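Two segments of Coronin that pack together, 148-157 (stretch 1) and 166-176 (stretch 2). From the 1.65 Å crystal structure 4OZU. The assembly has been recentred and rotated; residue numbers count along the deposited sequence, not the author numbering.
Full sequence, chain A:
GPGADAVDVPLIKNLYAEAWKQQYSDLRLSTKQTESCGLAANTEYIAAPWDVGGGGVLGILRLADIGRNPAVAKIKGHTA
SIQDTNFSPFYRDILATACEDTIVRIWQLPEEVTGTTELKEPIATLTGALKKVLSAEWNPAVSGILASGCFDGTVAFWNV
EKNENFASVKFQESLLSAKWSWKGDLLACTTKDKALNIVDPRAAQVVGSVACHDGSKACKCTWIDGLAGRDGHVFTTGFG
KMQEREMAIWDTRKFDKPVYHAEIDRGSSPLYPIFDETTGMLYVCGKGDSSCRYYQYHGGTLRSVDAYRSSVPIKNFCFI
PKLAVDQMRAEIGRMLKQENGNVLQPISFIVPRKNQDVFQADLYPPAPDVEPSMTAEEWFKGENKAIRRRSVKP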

# COMPACT_ATOMS: atom_id res chain seq x y z
N SER A 148 7.12 -7.71 8.44
CA SER A 148 7.93 -6.50 8.57
C SER A 148 9.29 -6.71 7.92
O SER A 148 9.95 -7.73 8.13
N GLY A 149 9.69 -5.73 7.11
CA GLY A 149 10.97 -5.77 6.42
C GLY A 149 11.97 -4.83 7.07
O GLY A 149 11.67 -3.68 7.38
N CYS A 150 13.17 -5.35 7.28
CA CYS A 150 14.21 -4.65 8.02
C CYS A 150 15.32 -4.19 7.08
O CYS A 150 15.59 -4.82 6.07
N PHE A 151 15.96 -3.09 7.44
CA PHE A 151 17.08 -2.56 6.67
C PHE A 151 18.23 -3.57 6.56
O PHE A 151 19.06 -3.46 5.67
N ASP A 152 18.27 -4.54 7.47
CA ASP A 152 19.37 -5.51 7.48
C ASP A 152 19.11 -6.71 6.57
O ASP A 152 19.94 -7.63 6.49
N GLY A 153 17.95 -6.71 5.91
CA GLY A 153 17.59 -7.74 4.94
C GLY A 153 16.63 -8.80 5.45
O GLY A 153 16.23 -9.70 4.71
N THR A 154 16.23 -8.69 6.72
CA THR A 154 15.32 -9.65 7.32
C THR A 154 13.86 -9.32 7.05
O THR A 154 13.43 -8.18 7.26
N VAL A 155 13.11 -10.32 6.61
CA VAL A 155 11.66 -10.23 6.61
C VAL A 155 11.16 -11.05 7.78
O VAL A 155 11.43 -12.26 7.85
N ALA A 156 10.47 -10.39 8.71
CA ALA A 156 9.97 -11.03 9.91
C ALA A 156 8.46 -11.16 9.85
O ALA A 156 7.77 -10.18 9.58
N PHE A 157 7.96 -12.37 10.10
CA PHE A 157 6.52 -12.61 10.10
C PHE A 157 6.00 -12.75 11.52
O PHE A 157 6.55 -13.50 12.33
N PHE A 166 6.96 -15.81 14.20
CA PHE A 166 6.89 -17.25 13.97
C PHE A 166 7.78 -17.71 12.81
O PHE A 166 8.04 -18.90 12.67
N ALA A 167 8.24 -16.78 12.00
CA ALA A 167 9.14 -17.11 10.90
C ALA A 167 9.90 -15.87 10.47
O ALA A 167 9.39 -14.76 10.55
N SER A 168 11.13 -16.08 10.03
CA SER A 168 11.96 -14.99 9.53
C SER A 168 12.78 -15.51 8.38
O SER A 168 13.16 -16.68 8.35
N VAL A 169 13.04 -14.64 7.41
CA VAL A 169 13.91 -14.95 6.30
C VAL A 169 14.84 -13.77 6.10
O VAL A 169 14.38 -12.63 6.01
N LYS A 170 16.14 -14.04 6.03
CA LYS A 170 17.11 -12.97 5.88
C LYS A 170 17.87 -13.03 4.56
O LYS A 170 18.54 -14.02 4.25
N PHE A 171 17.77 -11.94 3.80
CA PHE A 171 18.55 -11.74 2.59
C PHE A 171 19.82 -10.98 2.93
O PHE A 171 19.93 -10.39 4.00
N GLN A 172 20.78 -11.01 2.02
CA GLN A 172 22.07 -10.39 2.26
C GLN A 172 22.03 -8.86 2.16
O GLN A 172 22.86 -8.19 2.77
N GLU A 173 21.09 -8.33 1.39
CA GLU A 173 21.01 -6.88 1.16
C GLU A 173 19.71 -6.30 1.70
O GLU A 173 18.76 -7.03 1.96
N SER A 174 19.70 -4.98 1.88
CA SER A 174 18.57 -4.29 2.50
C SER A 174 17.28 -4.47 1.71
O SER A 174 17.30 -4.51 0.48
N LEU A 175 16.17 -4.56 2.42
CA LEU A 175 14.85 -4.59 1.80
C LEU A 175 14.41 -3.20 1.32
O LEU A 175 14.72 -2.19 1.95
N LEU A 176 13.69 -3.17 0.20
CA LEU A 176 13.22 -1.92 -0.39
C LEU A 176 11.69 -1.92 -0.52
O LEU A 176 11.07 -0.86 -0.61

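Strand 154-157 runs antiparallel to strand 166-170, their axes 170° apart, so side chains alternate between two faces: Val155, Phe157, Ala167 and Val169 on one, Thr154, Ala156, Ser168 and Lys170 on the other. The register is fixed by Val155 N to Val169 O (2.7 Å), Val169 N to Val155 O (2.9 Å) and Phe157 N to Ala167 O (2.8 Å), all near-linear hydrogen bonds.

Phe157 has the largest covered area, 100 Å². Its chi1 is m (-64°), and its CB lies over the face of the Phe166 ring, 4.0 Å from the centroid and 28° off the normal; the closest atoms are Phe157 CB and Phe166 CZ, at 3.5 Å. Phe166 reaches this position with chi1 p, its CA-to-CB bond pointing sideways while the ring comes nearer. Phe157 CD2 also lies 4.3 Å from Ala167 CB.

Leu175 follows with 89 Å². The Leu175 CA-to-CB bond likewise points sideways, but with chi1 m and an off-rotamer chi2 of 145° Leu175 CD1 comes against the hairpin of stretch 1, 3.6 Å from Val155 CG2, 3.6 Å from Gly149 CA and 3.1 Å from Thr154 O. Val155, chi1 t, also places CG2 4.2 Å from Phe171 CE2, at the edge of that ring.

Gly153, covered over 68 Å², closes the type I turn from Cys150. An ideal CB there would lie 2.3 Å from Phe171 O, a clash, and its phi of 101° independently calls for glycine. Polar side chains secure the neighbouring carbonyls: Lys170 NZ donates to Asp152 O (2.8 Å) and, within its own stretch, to Phe171 O (3.0 Å), while Ser174 OG, chi1 m, donates to Phe151 O (2.7 Å) and sits over one face of the Phe151 ring.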

# COMPACT_ATOMS: atom_id res chain seq x y z
CB SER A 148 8.10 -6.10 10.03
OG SER A 148 9.15 -6.82 10.65
CB CYS A 150 14.76 -5.57 9.12
SG CYS A 150 16.06 -4.87 10.13
CB PHE A 151 17.57 -1.27 7.33
CG PHE A 151 18.66 -0.56 6.58
CD1 PHE A 151 18.44 -0.04 5.32
CD2 PHE A 151 19.91 -0.40 7.16
CE1 PHE A 151 19.46 0.62 4.64
CE2 PHE A 151 20.92 0.25 6.49
CZ PHE A 151 20.70 0.76 5.23
CB ASP A 152 19.66 -5.98 8.92
CG ASP A 152 18.60 -6.92 9.47
OD1 ASP A 152 17.58 -7.18 8.81
OD2 ASP A 152 18.79 -7.40 10.61
CB THR A 154 15.49 -9.74 8.85
OG1 THR A 154 16.86 -9.97 9.16
CG2 THR A 154 14.65 -10.87 9.43
CB VAL A 155 11.04 -10.74 5.31
CG1 VAL A 155 9.53 -10.64 5.36
CG2 VAL A 155 11.58 -9.96 4.13
CB ALA A 156 10.37 -10.25 11.15
CB PHE A 157 6.20 -13.85 9.28
CG PHE A 157 6.55 -13.71 7.84
CD1 PHE A 157 5.67 -13.12 6.95
CD2 PHE A 157 7.76 -14.16 7.36
CE1 PHE A 157 6.00 -12.98 5.62
CE2 PHE A 157 8.09 -14.02 6.03
CZ PHE A 157 7.21 -13.44 5.16
CB PHE A 166 5.45 -17.68 13.72
CG PHE A 166 4.82 -17.11 12.47
CD1 PHE A 166 4.95 -17.76 11.25
CD2 PHE A 166 4.07 -15.95 12.53
CE1 PHE A 166 4.36 -17.26 10.11
CE2 PHE A 166 3.47 -15.44 11.39
CZ PHE A 166 3.62 -16.09 10.18
CB ALA A 167 8.36 -17.69 9.73
CB SER A 168 12.87 -14.44 10.63
OG SER A 168 12.12 -13.79 11.64
CB VAL A 169 13.11 -15.24 5.00
CG1 VAL A 169 14.03 -15.36 3.81
CG2 VAL A 169 12.28 -16.51 5.17
CB LYS A 170 18.12 -12.97 7.02
CG LYS A 170 19.06 -11.78 6.94
CD LYS A 170 20.07 -11.73 8.05
CE LYS A 170 20.83 -10.41 8.01
NZ LYS A 170 21.34 -10.10 6.64
CB PHE A 171 17.72 -10.97 1.55
CG PHE A 171 16.46 -11.68 1.18
CD1 PHE A 171 16.46 -12.66 0.20
CD2 PHE A 171 15.28 -11.39 1.83
CE1 PHE A 171 15.30 -13.32 -0.13
CE2 PHE A 171 14.12 -12.06 1.51
CZ PHE A 171 14.13 -13.02 0.53
CB GLN A 172 23.11 -10.94 1.28
CG GLN A 172 23.29 -12.44 1.36
CD GLN A 172 24.47 -12.94 0.54
OE1 GLN A 172 25.54 -12.31 0.53
NE2 GLN A 172 24.29 -14.05 -0.15
CB GLU A 173 21.14 -6.58 -0.33
CG GLU A 173 22.49 -7.00 -0.91
CD GLU A 173 23.65 -6.25 -0.29
OE1 GLU A 173 23.58 -5.01 -0.22
OE2 GLU A 173 24.63 -6.91 0.12
CB SER A 174 18.85 -2.79 2.63
OG SER A 174 20.07 -2.56 3.33
CB LEU A 175 13.83 -5.15 2.78
CG LEU A 175 13.96 -6.66 2.95
CD1 LEU A 175 13.66 -7.08 4.37
CD2 LEU A 175 13.04 -7.36 1.96
CB LEU A 176 13.86 -1.71 -1.77
CG LEU A 176 15.36 -1.42 -1.78
CD1 LEU A 176 15.90 -1.48 -3.20
CD2 LEU A 176 15.64 -0.06 -1.17